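Local coordinates for putative glucoamylase (Bacteroides uniformis, PDB 4GL3), which probably acts as a glycoside hydrolase of the glucoamylase type, cleaving glucosidic linkages in glucan chains, at residues L21-T26 / V386-Y391; F27-D32 / G357-K362; I68-V73 / N390-L395; A328-I333 / E342-F347. One frame throughout, in Å; residues are numbered along the deposited sequence.

Interaction 1 (L21-T26 / V386-Y391); sequences LVQKQT and VMIENY
A roughly antiparallel pair of packed helices brings V22 and Q23 of helix 15-27 against I388 and E389 of helix 378-393, the axes of the two short segments 10.2 Å apart at closest approach. The methyl tips make the apolar half of the meeting: CG1 of V22 touches CD1 of I388 at 3.8 Å, the two side chains crossing at about a right angle. Q23 does the polar work. Its CG lies beside the backbone N (chi1 -69°) and the chain runs on extended, which carries the amide carbon CD over the branch methyl CG2 of I388, 3.4 Å away. The polypeptide between these helices spans 359 residues, and their packing joins the start of the modelled chain to its late part, consistent with the six-hairpin fold of the clan. At the end of the amide, NE2 of Q23 gives a nearly straight hydrogen bond to OE1 of E389 (3.0 Å, 173°). The donor arrives on the anti side of that oxygen, and amide and carboxylate lie nearly coplanar. The buried groups have further partners: OE1 of Q23 accepts from R392, while E389 binds the T393 hydroxyl through OE2.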
loop_
_atom_site.group_PDB
_atom_site.type_symbol
_atom_site.label_atom_id
_atom_site.label_comp_id
_atom_site.label_asym_id
_atom_site.label_seq_id
_atom_site.Cartn_x
_atom_site.Cartn_y
_atom_site.Cartn_z
ATOM N N LEU A 21 -10.179 14.111 11.133
ATOM C CA LEU A 21 -9.681 15.218 10.294
ATOM C C LEU A 21 -8.579 14.731 9.339
ATOM O O LEU A 21 -8.588 15.070 8.148
ATOM C CB LEU A 21 -9.195 16.401 11.135
ATOM C CG LEU A 21 -8.639 17.606 10.355
ATOM C CD1 LEU A 21 -9.744 18.219 9.511
ATOM C CD2 LEU A 21 -8.061 18.670 11.305
ATOM N N VAL A 22 -7.650 13.913 9.826
ATOM C CA VAL A 22 -6.562 13.430 8.973
ATOM C C VAL A 22 -7.138 12.594 7.804
ATOM O O VAL A 22 -6.780 12.780 6.629
ATOM C CB VAL A 22 -5.503 12.669 9.801
ATOM C CG1 VAL A 22 -4.503 11.907 8.907
ATOM C CG2 VAL A 22 -4.806 13.663 10.725
ATOM N N GLN A 23 -8.089 11.722 8.115
ATOM C CA GLN A 23 -8.719 10.909 7.084
ATOM C C GLN A 23 -9.495 11.762 6.077
ATOM O O GLN A 23 -9.419 11.541 4.867
ATOM C CB GLN A 23 -9.665 9.897 7.737
ATOM C CG GLN A 23 -8.988 8.800 8.532
ATOM C CD GLN A 23 -10.016 7.791 9.028
ATOM O OE1 GLN A 23 -10.809 8.123 9.917
ATOM N NE2 GLN A 23 -10.040 6.573 8.428
ATOM N N LYS A 24 -10.254 12.726 6.575
ATOM C CA LYS A 24 -11.082 13.576 5.725
ATOM C C LYS A 24 -10.250 14.472 4.810
ATOM O O LYS A 24 -10.577 14.620 3.651
ATOM C CB LYS A 24 -11.973 14.448 6.587
ATOM C CG LYS A 24 -13.069 15.274 5.868
ATOM C CD LYS A 24 -13.849 16.039 6.969
ATOM C CE LYS A 24 -14.974 16.910 6.455
ATOM N NZ LYS A 24 -16.006 16.091 5.784
ATOM N N GLN A 25 -9.209 15.102 5.344
ATOM C CA GLN A 25 -8.378 15.988 4.542
ATOM C C GLN A 25 -7.601 15.190 3.484
ATOM O O GLN A 25 -7.507 15.618 2.327
ATOM C CB GLN A 25 -7.405 16.797 5.413
ATOM C CG GLN A 25 -6.817 18.026 4.702
ATOM C CD GLN A 25 -7.618 19.279 4.963
ATOM O OE1 GLN A 25 -8.808 19.213 5.290
ATOM N NE2 GLN A 25 -6.976 20.418 4.847
ATOM N N THR A 26 -7.075 14.031 3.872
ATOM C CA THR A 26 -6.289 13.198 2.972
ATOM C C THR A 26 -7.194 12.606 1.878
ATOM O O THR A 26 -6.769 12.395 0.747
ATOM C CB THR A 26 -5.484 12.128 3.774
ATOM O OG1 THR A 26 -4.818 12.768 4.892
ATOM C CG2 THR A 26 -4.436 11.411 2.900
ATOM N N VAL A 386 -6.360 4.519 5.062
ATOM C CA VAL A 386 -6.841 3.155 5.200
ATOM C C VAL A 386 -6.376 2.474 6.472
ATOM O O VAL A 386 -7.129 1.736 7.078
ATOM C CB VAL A 386 -6.467 2.295 3.936
ATOM C CG1 VAL A 386 -6.809 0.825 4.172
ATOM C CG2 VAL A 386 -7.202 2.822 2.715
HETATM N N MSE A 387 -5.133 2.697 6.894
HETATM C CA MSE A 387 -4.616 2.018 8.094
HETATM C C MSE A 387 -5.186 2.662 9.341
HETATM O O MSE A 387 -5.437 1.969 10.315
HETATM C CB MSE A 387 -3.070 1.990 8.126
HETATM C CG MSE A 387 -2.446 1.187 6.968
HETATM SE SE MSE A 387 -2.926 -0.701 6.953
HETATM C CE MSE A 387 -1.609 -1.478 8.135
ATOM N N ILE A 388 -5.467 3.968 9.299
ATOM C CA ILE A 388 -6.208 4.598 10.381
ATOM C C ILE A 388 -7.537 3.880 10.482
ATOM O O ILE A 388 -7.945 3.475 11.577
ATOM C CB ILE A 388 -6.408 6.130 10.214
ATOM C CG1 ILE A 388 -5.078 6.877 10.469
ATOM C CG2 ILE A 388 -7.535 6.659 11.137
ATOM C CD1 ILE A 388 -5.099 8.344 10.027
ATOM N N GLU A 389 -8.210 3.654 9.358
ATOM C CA GLU A 389 -9.508 2.997 9.485
ATOM C C GLU A 389 -9.397 1.543 10.018
ATOM O O GLU A 389 -10.232 1.113 10.828
ATOM C CB GLU A 389 -10.281 2.980 8.151
ATOM C CG GLU A 389 -11.724 2.559 8.304
ATOM C CD GLU A 389 -12.477 3.473 9.261
ATOM O OE1 GLU A 389 -12.224 4.699 9.170
ATOM O OE2 GLU A 389 -13.300 2.970 10.068
ATOM N N ASN A 390 -8.429 0.779 9.513
ATOM C CA ASN A 390 -8.201 -0.551 10.038
ATOM C C ASN A 390 -7.988 -0.551 11.559
ATOM O O ASN A 390 -8.553 -1.389 12.258
ATOM C CB ASN A 390 -7.033 -1.245 9.340
ATOM C CG ASN A 390 -7.429 -1.831 8.000
ATOM O OD1 ASN A 390 -8.605 -2.179 7.813
ATOM N ND2 ASN A 390 -6.449 -1.954 7.053
ATOM N N TYR A 391 -7.189 0.386 12.058
ATOM C CA TYR A 391 -7.061 0.566 13.524
ATOM C C TYR A 391 -8.398 0.859 14.173
ATOM O O TYR A 391 -8.699 0.301 15.209
ATOM C CB TYR A 391 -6.091 1.702 13.852
ATOM C CG TYR A 391 -6.132 2.168 15.288
ATOM C CD1 TYR A 391 -5.761 1.311 16.321
ATOM C CD2 TYR A 391 -6.570 3.447 15.619
ATOM C CE1 TYR A 391 -5.783 1.715 17.637
ATOM C CE2 TYR A 391 -6.587 3.866 16.949
ATOM C CZ TYR A 391 -6.194 2.974 17.931
ATOM O OH TYR A 391 -6.221 3.335 19.227
#

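Interaction 2 (F27-D32 / G357-K362); sequences FRYFWD and GEYGFK
R28 meets Y359 near its base and E358 near its tip, and can be followed atom by atom. CB rests at the edge of the Y359 ring, 3.7 Å from CD1. From CG to NE the chain is extended (chi2 166°), and CD passes E358 O at 3.3 Å on the way to the guanidinium. There NH1 donates to the same E358 O, a bond of 3.1 Å at 155° that uses a carbonyl lone pair and lies close to the guanidinium plane. NH1 also forms a long salt bridge of 3.5 Å to OE1 of E358, whose chain bends at chi2 to bring the carboxylate round. The acceptor belongs to a type I beta turn from G357 to G360, the tip of a small antiparallel hairpin of strands 356-357 and 360-361; it is thus pinned to the loop that follows helix 15-27. With an alanine in place of R28, the E358 carbonyl and carboxylate would probably both lose this donor, leaving the turn tied to the loop mainly by its neighbouring tyrosine. That tyrosine, Y359, offers a ring face to the edge of Y29 in a T-shaped stack, centroids 5.8 Å apart and planes at 85°, with CD2 of Y29 4.2 Å from CG of Y359. Beyond the stack, the Y29 hydroxyl is bonded to the carbonyl of H42.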
loop_
_atom_site.group_PDB
_atom_site.type_symbol
_atom_site.label_atom_id
_atom_site.label_comp_id
_atom_site.label_asym_id
_atom_site.label_seq_id
_atom_site.Cartn_x
_atom_site.Cartn_y
_atom_site.Cartn_z
ATOM N N PHE A 27 -8.442 12.340 2.226
ATOM C CA PHE A 27 -9.418 11.768 1.303
ATOM C C PHE A 27 -9.585 12.654 0.051
ATOM O O PHE A 27 -9.871 12.158 -1.046
ATOM C CB PHE A 27 -10.745 11.532 2.035
ATOM C CG PHE A 27 -11.852 10.997 1.176
ATOM C CD1 PHE A 27 -11.875 9.670 0.809
ATOM C CD2 PHE A 27 -12.877 11.815 0.767
ATOM C CE1 PHE A 27 -12.908 9.168 0.033
ATOM C CE2 PHE A 27 -13.911 11.334 -0.023
ATOM C CZ PHE A 27 -13.931 9.996 -0.385
ATOM N N ARG A 28 -9.414 13.957 0.220
ATOM C CA ARG A 28 -9.480 14.893 -0.902
ATOM C C ARG A 28 -8.541 14.482 -2.063
ATOM O O ARG A 28 -8.860 14.746 -3.203
ATOM C CB ARG A 28 -9.114 16.311 -0.456
ATOM C CG ARG A 28 -10.161 17.048 0.357
ATOM C CD ARG A 28 -9.521 18.259 1.009
ATOM N NE ARG A 28 -10.419 19.084 1.807
ATOM C CZ ARG A 28 -10.081 20.261 2.337
ATOM N NH1 ARG A 28 -8.843 20.756 2.175
ATOM N NH2 ARG A 28 -10.978 20.960 3.010
ATOM N N TYR A 29 -7.386 13.898 -1.743
ATOM C CA TYR A 29 -6.419 13.496 -2.757
ATOM C C TYR A 29 -7.042 12.481 -3.742
ATOM O O TYR A 29 -6.715 12.490 -4.912
ATOM C CB TYR A 29 -5.134 12.918 -2.118
ATOM C CG TYR A 29 -4.016 12.694 -3.112
ATOM C CD1 TYR A 29 -3.959 11.523 -3.878
ATOM C CD2 TYR A 29 -3.037 13.673 -3.335
ATOM C CE1 TYR A 29 -2.970 11.317 -4.824
ATOM C CE2 TYR A 29 -2.028 13.477 -4.294
ATOM C CZ TYR A 29 -1.987 12.292 -5.030
ATOM O OH TYR A 29 -1.009 12.080 -5.995
ATOM N N PHE A 30 -7.863 11.567 -3.220
ATOM C CA PHE A 30 -8.409 10.485 -3.976
ATOM C C PHE A 30 -9.789 10.749 -4.545
ATOM O O PHE A 30 -10.234 9.999 -5.411
ATOM C CB PHE A 30 -8.459 9.238 -3.097
ATOM C CG PHE A 30 -7.111 8.772 -2.708
ATOM C CD1 PHE A 30 -6.302 8.129 -3.647
ATOM C CD2 PHE A 30 -6.581 9.107 -1.472
ATOM C CE1 PHE A 30 -5.030 7.742 -3.320
ATOM C CE2 PHE A 30 -5.292 8.726 -1.131
ATOM C CZ PHE A 30 -4.512 8.027 -2.061
ATOM N N TRP A 31 -10.477 11.758 -4.021
ATOM C CA TRP A 31 -11.818 12.079 -4.431
ATOM C C TRP A 31 -11.795 13.325 -5.331
ATOM O O TRP A 31 -11.972 13.218 -6.527
ATOM C CB TRP A 31 -12.753 12.280 -3.213
ATOM C CG TRP A 31 -14.145 12.428 -3.652
ATOM C CD1 TRP A 31 -14.828 13.592 -3.838
ATOM C CD2 TRP A 31 -15.023 11.375 -4.037
ATOM N NE1 TRP A 31 -16.092 13.317 -4.298
ATOM C CE2 TRP A 31 -16.228 11.958 -4.428
ATOM C CE3 TRP A 31 -14.914 9.980 -4.044
ATOM C CZ2 TRP A 31 -17.315 11.206 -4.841
ATOM C CZ3 TRP A 31 -15.991 9.239 -4.445
ATOM C CH2 TRP A 31 -17.167 9.844 -4.853
ATOM N N ASP A 32 -11.580 14.488 -4.738
ATOM C CA ASP A 32 -11.583 15.756 -5.463
ATOM C C ASP A 32 -10.448 15.842 -6.484
ATOM O O ASP A 32 -10.625 16.373 -7.533
ATOM C CB ASP A 32 -11.450 16.917 -4.483
ATOM C CG ASP A 32 -12.497 16.857 -3.360
ATOM O OD1 ASP A 32 -12.302 16.104 -2.397
ATOM O OD2 ASP A 32 -13.511 17.543 -3.471
ATOM N N GLY A 357 -1.575 20.764 4.828
ATOM C CA GLY A 357 -2.124 21.630 3.767
ATOM C C GLY A 357 -3.339 20.977 3.146
ATOM O O GLY A 357 -4.024 20.163 3.783
ATOM N N GLU A 358 -3.582 21.304 1.886
ATOM C CA GLU A 358 -4.811 20.955 1.205
ATOM C C GLU A 358 -5.182 19.471 1.238
ATOM O O GLU A 358 -6.350 19.147 1.390
ATOM C CB GLU A 358 -4.731 21.437 -0.239
ATOM C CG GLU A 358 -5.928 21.061 -1.098
ATOM C CD GLU A 358 -7.195 21.849 -0.814
ATOM O OE1 GLU A 358 -7.172 22.858 -0.049
ATOM O OE2 GLU A 358 -8.231 21.447 -1.410
ATOM N N TYR A 359 -4.206 18.576 1.098
ATOM C CA TYR A 359 -4.472 17.129 0.977
ATOM C C TYR A 359 -3.944 16.361 2.187
ATOM O O TYR A 359 -3.612 15.176 2.096
ATOM C CB TYR A 359 -3.870 16.561 -0.329
ATOM C CG TYR A 359 -4.439 17.201 -1.575
ATOM C CD1 TYR A 359 -5.776 17.076 -1.880
ATOM C CD2 TYR A 359 -3.640 17.956 -2.437
ATOM C CE1 TYR A 359 -6.328 17.671 -2.995
ATOM C CE2 TYR A 359 -4.178 18.551 -3.564
ATOM C CZ TYR A 359 -5.531 18.393 -3.832
ATOM O OH TYR A 359 -6.117 18.975 -4.919
ATOM N N GLY A 360 -3.853 17.048 3.317
ATOM C CA GLY A 360 -3.334 16.447 4.528
ATOM C C GLY A 360 -1.910 16.852 4.856
ATOM O O GLY A 360 -1.486 17.995 4.602
ATOM N N PHE A 361 -1.181 15.900 5.433
ATOM C CA PHE A 361 0.236 16.029 5.676
ATOM C C PHE A 361 0.966 15.905 4.353
ATOM O O PHE A 361 0.767 14.946 3.592
ATOM C CB PHE A 361 0.771 14.956 6.639
ATOM C CG PHE A 361 0.178 15.029 8.018
ATOM C CD1 PHE A 361 0.459 16.092 8.857
ATOM C CD2 PHE A 361 -0.684 14.041 8.459
ATOM C CE1 PHE A 361 -0.110 16.168 10.116
ATOM C CE2 PHE A 361 -1.257 14.101 9.732
ATOM C CZ PHE A 361 -0.956 15.160 10.557
ATOM N N LYS A 362 1.873 16.848 4.141
ATOM C CA LYS A 362 2.738 16.800 2.993
ATOM C C LYS A 362 3.727 15.621 3.149
ATOM O O LYS A 362 3.835 14.970 4.220
ATOM C CB LYS A 362 3.453 18.138 2.827
ATOM C CG LYS A 362 2.534 19.262 2.372
ATOM C CD LYS A 362 3.148 20.598 2.814
ATOM C CE LYS A 362 2.216 21.763 2.631
ATOM N NZ LYS A 362 2.980 22.970 2.987
#

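Interaction 3 (I68-V73 / N390-L395); sequences IERGFV and NYRTGL
Two helix ends meet where E69 and R70 face R392, T393 and L395: helix 54-69 closes in a Schellman motif at G71, with positive phi, while helix 378-393 gives way at G394, also of positive phi, which serves as N-cap of helix 395-401. E69 and L395 have the nearest CA atoms, 8.8 Å apart. Between these ends the guanidinium of R70 lies flat on that of R392, centres 3.6 Å apart and planes at 11°. A bend at chi3 (83°) turns the R392 group into this stack. The like charges are probably eased by acidic partners, R70 NE pairing with E389 and R392 NH2 with D16; the neutral Q23 accepts from R392 NH1. A leucine in place of R392 is likely to strip R70 of its stacking partner and leave the D16 carboxylate without this salt bridge. CG2 of T393 sits 3.7 Å from NH2 of R70. At the start of helix 395-401, CD2 of L395 packs on CG of E69 at 3.7 Å.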
loop_
_atom_site.group_PDB
_atom_site.type_symbol
_atom_site.label_atom_id
_atom_site.label_comp_id
_atom_site.label_asym_id
_atom_site.label_seq_id
_atom_site.Cartn_x
_atom_site.Cartn_y
_atom_site.Cartn_z
ATOM N N ILE A 68 -17.073 6.382 2.329
ATOM C CA ILE A 68 -18.499 6.103 2.427
ATOM C C ILE A 68 -18.871 5.828 3.887
ATOM O O ILE A 68 -19.818 6.406 4.405
ATOM C CB ILE A 68 -18.955 4.888 1.588
ATOM C CG1 ILE A 68 -18.783 5.154 0.084
ATOM C CG2 ILE A 68 -20.410 4.576 1.900
ATOM C CD1 ILE A 68 -18.848 3.899 -0.784
ATOM N N GLU A 69 -18.123 4.935 4.521
ATOM C CA GLU A 69 -18.377 4.540 5.908
ATOM C C GLU A 69 -18.188 5.692 6.890
ATOM O O GLU A 69 -18.864 5.719 7.894
ATOM C CB GLU A 69 -17.487 3.345 6.290
ATOM C CG GLU A 69 -17.940 2.072 5.595
ATOM C CD GLU A 69 -19.339 1.641 6.017
ATOM O OE1 GLU A 69 -19.595 1.570 7.240
ATOM O OE2 GLU A 69 -20.180 1.382 5.142
ATOM N N ARG A 70 -17.272 6.625 6.603
ATOM C CA ARG A 70 -17.074 7.806 7.448
ATOM C C ARG A 70 -18.013 8.956 7.106
ATOM O O ARG A 70 -18.011 9.978 7.791
ATOM C CB ARG A 70 -15.627 8.299 7.389
ATOM C CG ARG A 70 -14.648 7.425 8.171
ATOM C CD ARG A 70 -14.761 7.651 9.667
ATOM N NE ARG A 70 -14.289 6.441 10.367
ATOM C CZ ARG A 70 -14.444 6.203 11.664
ATOM N NH1 ARG A 70 -15.017 7.110 12.446
ATOM N NH2 ARG A 70 -14.032 5.056 12.180
ATOM N N GLY A 71 -18.846 8.786 6.081
ATOM C CA GLY A 71 -19.781 9.819 5.702
ATOM C C GLY A 71 -19.145 10.992 4.957
ATOM O O GLY A 71 -19.768 12.036 4.819
ATOM N N PHE A 72 -17.937 10.830 4.439
ATOM C CA PHE A 72 -17.330 11.868 3.600
ATOM C C PHE A 72 -18.049 11.991 2.260
ATOM O O PHE A 72 -18.093 13.079 1.705
ATOM C CB PHE A 72 -15.834 11.619 3.331
ATOM C CG PHE A 72 -14.975 11.449 4.570
ATOM C CD1 PHE A 72 -15.315 12.038 5.774
ATOM C CD2 PHE A 72 -13.818 10.697 4.497
ATOM C CE1 PHE A 72 -14.520 11.863 6.887
ATOM C CE2 PHE A 72 -13.031 10.514 5.592
ATOM C CZ PHE A 72 -13.371 11.104 6.795
ATOM N N VAL A 73 -18.569 10.877 1.734
ATOM C CA VAL A 73 -19.453 10.871 0.549
ATOM C C VAL A 73 -20.624 9.911 0.827
ATOM O O VAL A 73 -20.545 9.088 1.757
ATOM C CB VAL A 73 -18.712 10.429 -0.770
ATOM C CG1 VAL A 73 -17.648 11.439 -1.178
ATOM C CG2 VAL A 73 -18.113 9.023 -0.644
ATOM N N ASN A 390 -8.429 0.779 9.513
ATOM C CA ASN A 390 -8.201 -0.551 10.038
ATOM C C ASN A 390 -7.988 -0.551 11.559
ATOM O O ASN A 390 -8.553 -1.389 12.258
ATOM C CB ASN A 390 -7.033 -1.245 9.340
ATOM C CG ASN A 390 -7.429 -1.831 8.000
ATOM O OD1 ASN A 390 -8.605 -2.179 7.813
ATOM N ND2 ASN A 390 -6.449 -1.954 7.053
ATOM N N TYR A 391 -7.189 0.386 12.058
ATOM C CA TYR A 391 -7.061 0.566 13.524
ATOM C C TYR A 391 -8.398 0.859 14.173
ATOM O O TYR A 391 -8.699 0.301 15.209
ATOM C CB TYR A 391 -6.091 1.702 13.852
ATOM C CG TYR A 391 -6.132 2.168 15.288
ATOM C CD1 TYR A 391 -5.761 1.311 16.321
ATOM C CD2 TYR A 391 -6.570 3.447 15.619
ATOM C CE1 TYR A 391 -5.783 1.715 17.637
ATOM C CE2 TYR A 391 -6.587 3.866 16.949
ATOM C CZ TYR A 391 -6.194 2.974 17.931
ATOM O OH TYR A 391 -6.221 3.335 19.227
ATOM N N ARG A 392 -9.206 1.751 13.611
ATOM C CA ARG A 392 -10.443 2.133 14.311
ATOM C C ARG A 392 -11.586 1.091 14.228
ATOM O O ARG A 392 -12.324 0.965 15.142
ATOM C CB ARG A 392 -10.960 3.487 13.792
ATOM C CG ARG A 392 -9.966 4.652 13.865
ATOM C CD ARG A 392 -10.512 5.902 13.178
ATOM N NE ARG A 392 -11.397 6.633 14.071
ATOM C CZ ARG A 392 -11.954 7.812 13.790
ATOM N NH1 ARG A 392 -11.793 8.407 12.583
ATOM N NH2 ARG A 392 -12.690 8.390 14.711
ATOM N N THR A 393 -11.763 0.405 13.097
ATOM C CA THR A 393 -12.885 -0.523 12.910
ATOM C C THR A 393 -12.514 -1.851 12.182
ATOM O O THR A 393 -13.355 -2.717 12.034
ATOM C CB THR A 393 -13.991 0.135 12.043
ATOM O OG1 THR A 393 -13.453 0.449 10.743
ATOM C CG2 THR A 393 -14.600 1.407 12.722
ATOM N N GLY A 394 -11.280 -1.997 11.707
ATOM C CA GLY A 394 -10.896 -3.160 10.911
ATOM C C GLY A 394 -11.645 -3.284 9.578
ATOM O O GLY A 394 -11.648 -4.358 8.988
ATOM N N LEU A 395 -12.240 -2.181 9.098
ATOM C CA LEU A 395 -13.097 -2.149 7.919
ATOM C C LEU A 395 -12.518 -2.860 6.698
ATOM O O LEU A 395 -13.180 -3.763 6.153
ATOM C CB LEU A 395 -13.422 -0.701 7.505
ATOM C CG LEU A 395 -14.344 -0.561 6.284
ATOM C CD1 LEU A 395 -15.767 -1.109 6.588
ATOM C CD2 LEU A 395 -14.444 0.906 5.846
#

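Interaction 4 (A328-I333 / E342-F347); sequences AALSSI and EAMRYF
L330 is the bump that fills the main hollow of this contact, on the surface of helix 337-349 between M344 and F347. Its methyl CD2 settles against the stem of M344, a selenomethionine here, 3.5 Å from CB and 3.6 Å from CA, so that it reaches down to the helix backbone. At roughly a right angle to that contact, the same methyl meets the F347 ring obliquely, CD2 of F347 4.2 Å away. To the side, two small residues meet: CB of A329 and CB of A343 touch at 3.8 Å, and neither has a longer side chain to hold the backbones apart; the CA atoms are 6.7 Å apart here and 6.4 Å at L330 and M344. The first segment runs from helix 326-331 into the loop that follows and the second lies on helix 337-349, so this is a local helix-loop-helix packing, consistent with the six-hairpin fold of the clan. Beyond L330, the far end of M344 makes a second bump. Its chain is extended as far as SE and then bends at chi3 (-63°), which places CE 3.8 Å from CD1 of I333. That isoleucine points CG1 anti to its backbone N (chi1 -171°), stretching CD1 toward the selenomethionine. M344 also packs against V22 and I388, whereas F361 covers both L330 and F347.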
loop_
_atom_site.group_PDB
_atom_site.type_symbol
_atom_site.label_atom_id
_atom_site.label_comp_id
_atom_site.label_asym_id
_atom_site.label_seq_id
_atom_site.Cartn_x
_atom_site.Cartn_y
_atom_site.Cartn_z
ATOM N N ALA A 328 5.050 6.902 7.391
ATOM C CA ALA A 328 5.718 5.831 8.172
ATOM C C ALA A 328 4.999 5.608 9.514
ATOM O O ALA A 328 4.395 4.543 9.725
ATOM C CB ALA A 328 7.224 6.127 8.399
ATOM N N ALA A 329 5.045 6.599 10.399
ATOM C CA ALA A 329 4.412 6.466 11.717
ATOM C C ALA A 329 2.882 6.339 11.606
ATOM O O ALA A 329 2.268 5.507 12.275
ATOM C CB ALA A 329 4.777 7.635 12.641
ATOM N N LEU A 330 2.270 7.156 10.766
ATOM C CA LEU A 330 0.823 7.281 10.769
ATOM C C LEU A 330 0.196 5.983 10.304
ATOM O O LEU A 330 -0.762 5.482 10.921
ATOM C CB LEU A 330 0.373 8.463 9.911
ATOM C CG LEU A 330 0.839 9.867 10.367
ATOM C CD1 LEU A 330 0.122 10.950 9.593
ATOM C CD2 LEU A 330 0.649 10.041 11.844
ATOM N N SER A 331 0.756 5.393 9.241
ATOM C CA SER A 331 0.162 4.185 8.695
ATOM C C SER A 331 0.436 2.911 9.516
ATOM O O SER A 331 -0.170 1.860 9.259
ATOM C CB SER A 331 0.577 3.992 7.252
ATOM O OG SER A 331 0.194 5.113 6.468
ATOM N N SER A 332 1.352 3.028 10.478
ATOM C CA SER A 332 1.697 1.976 11.400
ATOM C C SER A 332 0.829 2.011 12.672
ATOM O O SER A 332 1.093 1.247 13.612
ATOM C CB SER A 332 3.201 2.066 11.752
ATOM O OG SER A 332 3.994 1.500 10.697
ATOM N N ILE A 333 -0.187 2.885 12.683
ATOM C CA ILE A 333 -1.119 3.059 13.807
ATOM C C ILE A 333 -1.717 1.745 14.368
ATOM O O ILE A 333 -1.745 1.598 15.572
ATOM C CB ILE A 333 -2.219 4.151 13.526
ATOM C CG1 ILE A 333 -3.051 4.467 14.802
ATOM C CG2 ILE A 333 -3.081 3.793 12.316
ATOM C CD1 ILE A 333 -3.730 5.843 14.780
ATOM N N GLU A 342 1.017 9.863 18.942
ATOM C CA GLU A 342 1.935 10.877 19.478
ATOM C C GLU A 342 2.597 11.660 18.299
ATOM O O GLU A 342 2.688 12.899 18.311
ATOM C CB GLU A 342 2.998 10.191 20.343
ATOM C CG GLU A 342 3.956 11.097 21.074
ATOM C CD GLU A 342 4.749 10.361 22.158
ATOM O OE1 GLU A 342 4.801 9.102 22.159
ATOM O OE2 GLU A 342 5.314 11.045 23.032
ATOM N N ALA A 343 3.020 10.926 17.276
ATOM C CA ALA A 343 3.649 11.514 16.088
ATOM C C ALA A 343 2.616 12.327 15.312
ATOM O O ALA A 343 2.902 13.435 14.860
ATOM C CB ALA A 343 4.243 10.411 15.199
HETATM N N MSE A 344 1.406 11.783 15.191
HETATM C CA MSE A 344 0.317 12.464 14.496
HETATM C C MSE A 344 0.036 13.827 15.113
HETATM O O MSE A 344 -0.106 14.826 14.410
HETATM C CB MSE A 344 -0.956 11.627 14.521
HETATM C CG MSE A 344 -2.017 12.071 13.500
HETATM SE SE MSE A 344 -3.708 11.042 13.659
HETATM C CE MSE A 344 -3.053 9.283 13.225
ATOM N N ARG A 345 -0.041 13.875 16.435
ATOM C CA ARG A 345 -0.382 15.105 17.111
ATOM C C ARG A 345 0.753 16.121 16.981
ATOM O O ARG A 345 0.492 17.322 16.853
ATOM C CB ARG A 345 -0.734 14.855 18.588
ATOM C CG ARG A 345 -1.313 16.069 19.309
ATOM C CD ARG A 345 -1.887 15.684 20.675
ATOM N NE ARG A 345 -3.054 14.809 20.544
ATOM C CZ ARG A 345 -4.296 15.226 20.301
ATOM N NH1 ARG A 345 -4.563 16.529 20.172
ATOM N NH2 ARG A 345 -5.281 14.330 20.191
ATOM N N TYR A 346 1.992 15.648 17.026
ATOM C CA TYR A 346 3.159 16.522 16.872
ATOM C C TYR A 346 3.188 17.122 15.447
ATOM O O TYR A 346 3.419 18.332 15.278
ATOM C CB TYR A 346 4.454 15.749 17.176
ATOM C CG TYR A 346 5.721 16.551 16.887
ATOM C CD1 TYR A 346 6.143 17.572 17.740
ATOM C CD2 TYR A 346 6.479 16.287 15.755
ATOM C CE1 TYR A 346 7.300 18.291 17.471
ATOM C CE2 TYR A 346 7.622 17.005 15.476
ATOM C CZ TYR A 346 8.014 18.000 16.320
ATOM O OH TYR A 346 9.142 18.681 16.007
ATOM N N PHE A 347 2.909 16.280 14.444
ATOM C CA PHE A 347 2.923 16.713 13.064
ATOM C C PHE A 347 1.850 17.763 12.829
ATOM O O PHE A 347 2.077 18.714 12.091
ATOM C CB PHE A 347 2.686 15.553 12.084
ATOM C CG PHE A 347 3.749 14.480 12.094
ATOM C CD1 PHE A 347 5.042 14.725 12.512
ATOM C CD2 PHE A 347 3.434 13.212 11.647
ATOM C CE1 PHE A 347 5.993 13.711 12.496
ATOM C CE2 PHE A 347 4.370 12.202 11.615
ATOM C CZ PHE A 347 5.659 12.452 12.046
#

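The four contacts form one continuous packing region on one part of the fold. Interactions 1 and 3 share helix 378-393, their centres 8 Å apart, and are linked by a hydrogen bond from NH1 of R392 to OE1 of Q23 (2.9 Å) and a salt bridge from NE of R70 to OE1 of E389 (3.0 Å). Interaction 2 joins interaction 1 through NE2 of Q25 and O of G357 (3.1 Å), and reaches interaction 4 by CD2 of F361 and CD1 of L330 (3.4 Å). Interaction 4 in turn meets helix 378-393 where CG2 of I333 lies 3.8 Å from CA of I388. A glycerol, probably from the crystallisation liquor, lies about 4 Å from the R28 side chain.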